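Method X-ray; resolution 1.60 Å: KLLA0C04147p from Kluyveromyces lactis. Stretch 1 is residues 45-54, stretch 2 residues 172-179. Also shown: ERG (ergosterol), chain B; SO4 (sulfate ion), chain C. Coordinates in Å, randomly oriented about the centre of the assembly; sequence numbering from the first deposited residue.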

# COMPACT_ATOMS: atom_id res chain seq x y z
N LEU A 45 6.68 -23.16 -9.74
CA LEU A 45 7.41 -21.89 -9.80
C LEU A 45 8.89 -22.12 -10.13
O LEU A 45 9.48 -21.38 -10.93
CB LEU A 45 7.27 -21.12 -8.48
CG LEU A 45 7.90 -19.72 -8.46
CD1 LEU A 45 7.41 -18.90 -9.64
CD2 LEU A 45 7.59 -19.00 -7.14
N TRP A 46 9.50 -23.12 -9.50
CA TRP A 46 10.88 -23.45 -9.83
C TRP A 46 11.05 -23.73 -11.32
O TRP A 46 12.01 -23.26 -11.93
CB TRP A 46 11.35 -24.63 -8.98
CG TRP A 46 12.70 -25.10 -9.41
CD1 TRP A 46 13.00 -26.26 -10.08
CD2 TRP A 46 13.94 -24.40 -9.24
NE1 TRP A 46 14.35 -26.33 -10.31
CE2 TRP A 46 14.95 -25.20 -9.81
CE3 TRP A 46 14.29 -23.19 -8.65
CZ2 TRP A 46 16.29 -24.82 -9.81
CZ3 TRP A 46 15.62 -22.81 -8.65
CH2 TRP A 46 16.60 -23.63 -9.22
N SER A 47 10.14 -24.50 -11.93
CA SER A 47 10.28 -24.83 -13.34
C SER A 47 10.35 -23.58 -14.20
O SER A 47 10.99 -23.59 -15.26
CB SER A 47 9.13 -25.74 -13.82
OG SER A 47 7.94 -25.02 -14.11
N VAL A 48 9.70 -22.50 -13.75
CA VAL A 48 9.69 -21.24 -14.47
C VAL A 48 10.95 -20.45 -14.18
O VAL A 48 11.63 -19.96 -15.09
CB VAL A 48 8.42 -20.44 -14.08
CG1 VAL A 48 8.47 -19.04 -14.67
CG2 VAL A 48 7.16 -21.17 -14.53
N LEU A 49 11.31 -20.32 -12.90
CA LEU A 49 12.37 -19.41 -12.50
C LEU A 49 13.77 -19.99 -12.69
O LEU A 49 14.73 -19.22 -12.68
CB LEU A 49 12.20 -18.99 -11.04
CG LEU A 49 10.93 -18.21 -10.67
CD1 LEU A 49 10.94 -17.87 -9.19
CD2 LEU A 49 10.80 -16.95 -11.52
N LYS A 50 13.91 -21.31 -12.85
CA LYS A 50 15.26 -21.88 -12.93
C LYS A 50 16.04 -21.33 -14.12
O LYS A 50 17.27 -21.34 -14.10
CB LYS A 50 15.19 -23.41 -13.02
CG LYS A 50 14.65 -23.95 -14.32
CD LYS A 50 14.51 -25.48 -14.26
CE LYS A 50 13.84 -26.01 -15.51
NZ LYS A 50 13.53 -27.46 -15.40
N SER A 51 15.34 -20.89 -15.16
CA SER A 51 15.98 -20.36 -16.37
C SER A 51 16.17 -18.85 -16.32
O SER A 51 16.58 -18.26 -17.33
CB SER A 51 15.16 -20.75 -17.61
OG SER A 51 13.93 -20.04 -17.69
N MET A 52 15.91 -18.22 -15.18
CA MET A 52 15.95 -16.76 -15.09
C MET A 52 16.63 -16.32 -13.80
O MET A 52 16.24 -15.33 -13.18
CB MET A 52 14.55 -16.16 -15.22
CG MET A 52 13.93 -16.45 -16.58
SD MET A 52 12.30 -15.73 -16.81
CE MET A 52 11.41 -16.55 -15.49
N VAL A 53 17.67 -17.05 -13.40
CA VAL A 53 18.35 -16.73 -12.16
C VAL A 53 19.01 -15.37 -12.27
O VAL A 53 19.58 -15.01 -13.31
CB VAL A 53 19.36 -17.84 -11.81
CG1 VAL A 53 20.02 -17.54 -10.48
CG2 VAL A 53 18.66 -19.19 -11.77
N GLY A 54 18.93 -14.59 -11.19
CA GLY A 54 19.50 -13.26 -11.15
C GLY A 54 18.64 -12.16 -11.75
O GLY A 54 19.07 -11.00 -11.72
N LYS A 172 14.85 -9.21 -6.70
CA LYS A 172 15.95 -10.05 -7.19
C LYS A 172 15.67 -11.51 -6.86
O LYS A 172 15.44 -11.85 -5.69
CB LYS A 172 17.27 -9.62 -6.55
CG LYS A 172 18.45 -10.50 -6.93
CD LYS A 172 18.77 -10.39 -8.40
CE LYS A 172 20.27 -10.22 -8.61
NZ LYS A 172 20.79 -9.00 -7.92
N PHE A 173 15.71 -12.37 -7.88
CA PHE A 173 15.66 -13.81 -7.67
C PHE A 173 17.09 -14.33 -7.69
O PHE A 173 17.77 -14.22 -8.72
CB PHE A 173 14.82 -14.51 -8.74
CG PHE A 173 14.86 -16.00 -8.64
CD1 PHE A 173 14.39 -16.63 -7.49
CD2 PHE A 173 15.37 -16.78 -9.66
CE1 PHE A 173 14.43 -18.02 -7.37
CE2 PHE A 173 15.41 -18.16 -9.55
CZ PHE A 173 14.95 -18.78 -8.41
N ASN A 174 17.55 -14.89 -6.57
CA ASN A 174 18.95 -15.30 -6.43
C ASN A 174 19.18 -16.78 -6.70
O ASN A 174 20.26 -17.30 -6.38
CB ASN A 174 19.49 -14.91 -5.04
CG ASN A 174 18.87 -15.72 -3.90
OD1 ASN A 174 18.04 -16.60 -4.11
ND2 ASN A 174 19.30 -15.42 -2.68
N GLY A 175 18.21 -17.48 -7.29
CA GLY A 175 18.31 -18.90 -7.50
C GLY A 175 17.73 -19.74 -6.39
O GLY A 175 17.49 -20.94 -6.60
N ARG A 176 17.50 -19.16 -5.22
CA ARG A 176 16.79 -19.84 -4.14
C ARG A 176 15.53 -19.10 -3.73
O ARG A 176 14.45 -19.69 -3.76
CB ARG A 176 17.72 -20.04 -2.94
CG ARG A 176 16.98 -20.60 -1.74
CD ARG A 176 17.89 -21.40 -0.84
NE ARG A 176 17.17 -21.97 0.29
CZ ARG A 176 17.73 -22.72 1.23
NH1 ARG A 176 16.99 -23.20 2.22
NH2 ARG A 176 19.03 -23.00 1.17
N SER A 177 15.63 -17.83 -3.34
CA SER A 177 14.49 -17.04 -2.90
C SER A 177 14.32 -15.82 -3.79
O SER A 177 15.24 -15.40 -4.50
CB SER A 177 14.65 -16.60 -1.44
OG SER A 177 15.73 -15.69 -1.32
N PHE A 178 13.12 -15.26 -3.78
CA PHE A 178 12.81 -14.03 -4.51
C PHE A 178 12.64 -12.93 -3.47
O PHE A 178 11.74 -13.01 -2.63
CB PHE A 178 11.55 -14.20 -5.36
CG PHE A 178 11.58 -13.47 -6.68
CD1 PHE A 178 12.14 -12.20 -6.79
CD2 PHE A 178 11.02 -14.04 -7.80
CE1 PHE A 178 12.13 -11.53 -8.01
CE2 PHE A 178 11.01 -13.39 -9.02
CZ PHE A 178 11.58 -12.13 -9.13
N ASP A 179 13.52 -11.93 -3.51
CA ASP A 179 13.61 -10.91 -2.47
C ASP A 179 13.09 -9.58 -2.99
O ASP A 179 13.32 -9.22 -4.15
CB ASP A 179 15.07 -10.73 -2.02
CG ASP A 179 15.18 -9.96 -0.71
OD1 ASP A 179 14.49 -10.31 0.26
OD2 ASP A 179 15.96 -8.97 -0.66
C1 ERG B . 4.00 -5.45 0.01
C2 ERG B . 3.23 -4.31 0.65
C3 ERG B . 3.71 -3.03 0.02
C4 ERG B . 3.46 -3.05 -1.48
C5 ERG B . 4.00 -4.22 -2.11
C6 ERG B . 4.46 -4.13 -3.42
C7 ERG B . 4.94 -5.24 -4.13
C8 ERG B . 4.95 -6.52 -3.55
C9 ERG B . 4.69 -6.62 -2.15
C10 ERG B . 3.82 -5.50 -1.52
C11 ERG B . 4.24 -8.06 -1.68
C12 ERG B . 4.98 -9.19 -2.40
C13 ERG B . 4.83 -8.97 -3.92
C14 ERG B . 5.56 -7.65 -4.21
C15 ERG B . 5.60 -7.65 -5.73
C16 ERG B . 5.83 -9.14 -6.11
C17 ERG B . 5.69 -9.91 -4.77
C18 ERG B . 3.35 -8.99 -4.38
C19 ERG B . 2.34 -5.83 -1.85
C20 ERG B . 5.16 -11.33 -5.06
C21 ERG B . 4.89 -12.18 -3.82
C22 ERG B . 6.23 -12.01 -5.90
C23 ERG B . 5.97 -12.38 -7.33
C24 ERG B . 7.07 -13.03 -8.16
C25 ERG B . 6.45 -14.15 -9.00
C26 ERG B . 5.86 -15.20 -8.05
C27 ERG B . 7.49 -14.86 -9.88
C28 ERG B . 7.66 -11.94 -9.03
O1 ERG B . 3.04 -1.87 0.64
S SO4 C . 13.48 -23.41 -0.01
O1 SO4 C . 12.46 -24.03 -0.83
O2 SO4 C . 12.85 -22.58 1.03
O3 SO4 C . 14.30 -24.45 0.61
O4 SO4 C . 14.36 -22.60 -0.86

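The contact is a small, mainly apolar one, in which residues of the helix and the turn in 45-54 pack against the ring of F173 and a single backbone hydrogen bond, G54 N to F173 O, joins the two stretches. The two stretches together bury 407 Å², and F173 has the largest share, 111 Å². Its CA-to-CB bond points toward the other stretch, and chi1 of 175° (t) carries the ring in among W46, L49, M52 and V53.

L49 covers one face of that ring: its CB lies 4.0 Å from the F173 ring centroid, 27° off the normal, a CH-pi arrangement, and 3.6 Å from F173 CE2. At the ring edge, W46 CZ3 is 4.1 Å from F173 CZ and M52 O is 3.9 Å from F173 CD2. V53 CG2 adds an apolar contact, 4.1 Å from F173 CE2. L49 also reaches the second phenylalanine, with its CD1 4.1 Å from F178 CD2; F178 CE2 in turn lies 3.7 Å from ergosterol C28, so this ring touches both the helix and the sterol.

The polar tie is G54 N to F173 O, 2.8 Å with an N-H...O angle of 137°. G54 adopts phi/psi of 83/-1, where a CB would be jammed against the preceding carbonyl, so glycine suits the position. G175, at 92/-16, meets the same restriction, and an ideal CB there would also lie only 3.3 Å from V53 CG1. Without one, V53 CG1 packs 3.7 Å from G175 N, while W46 CZ3 approaches G175 O at 3.3 Å, edge-on.

Each stretch also has internal hydrogen bonds. M52 N donates to L49 O (2.9 Å) within a type I turn, and N174 OD1 accepts from R176 N and S177 N, each at 2.8 Å, so the one side-chain oxygen links across the loop that contains G175.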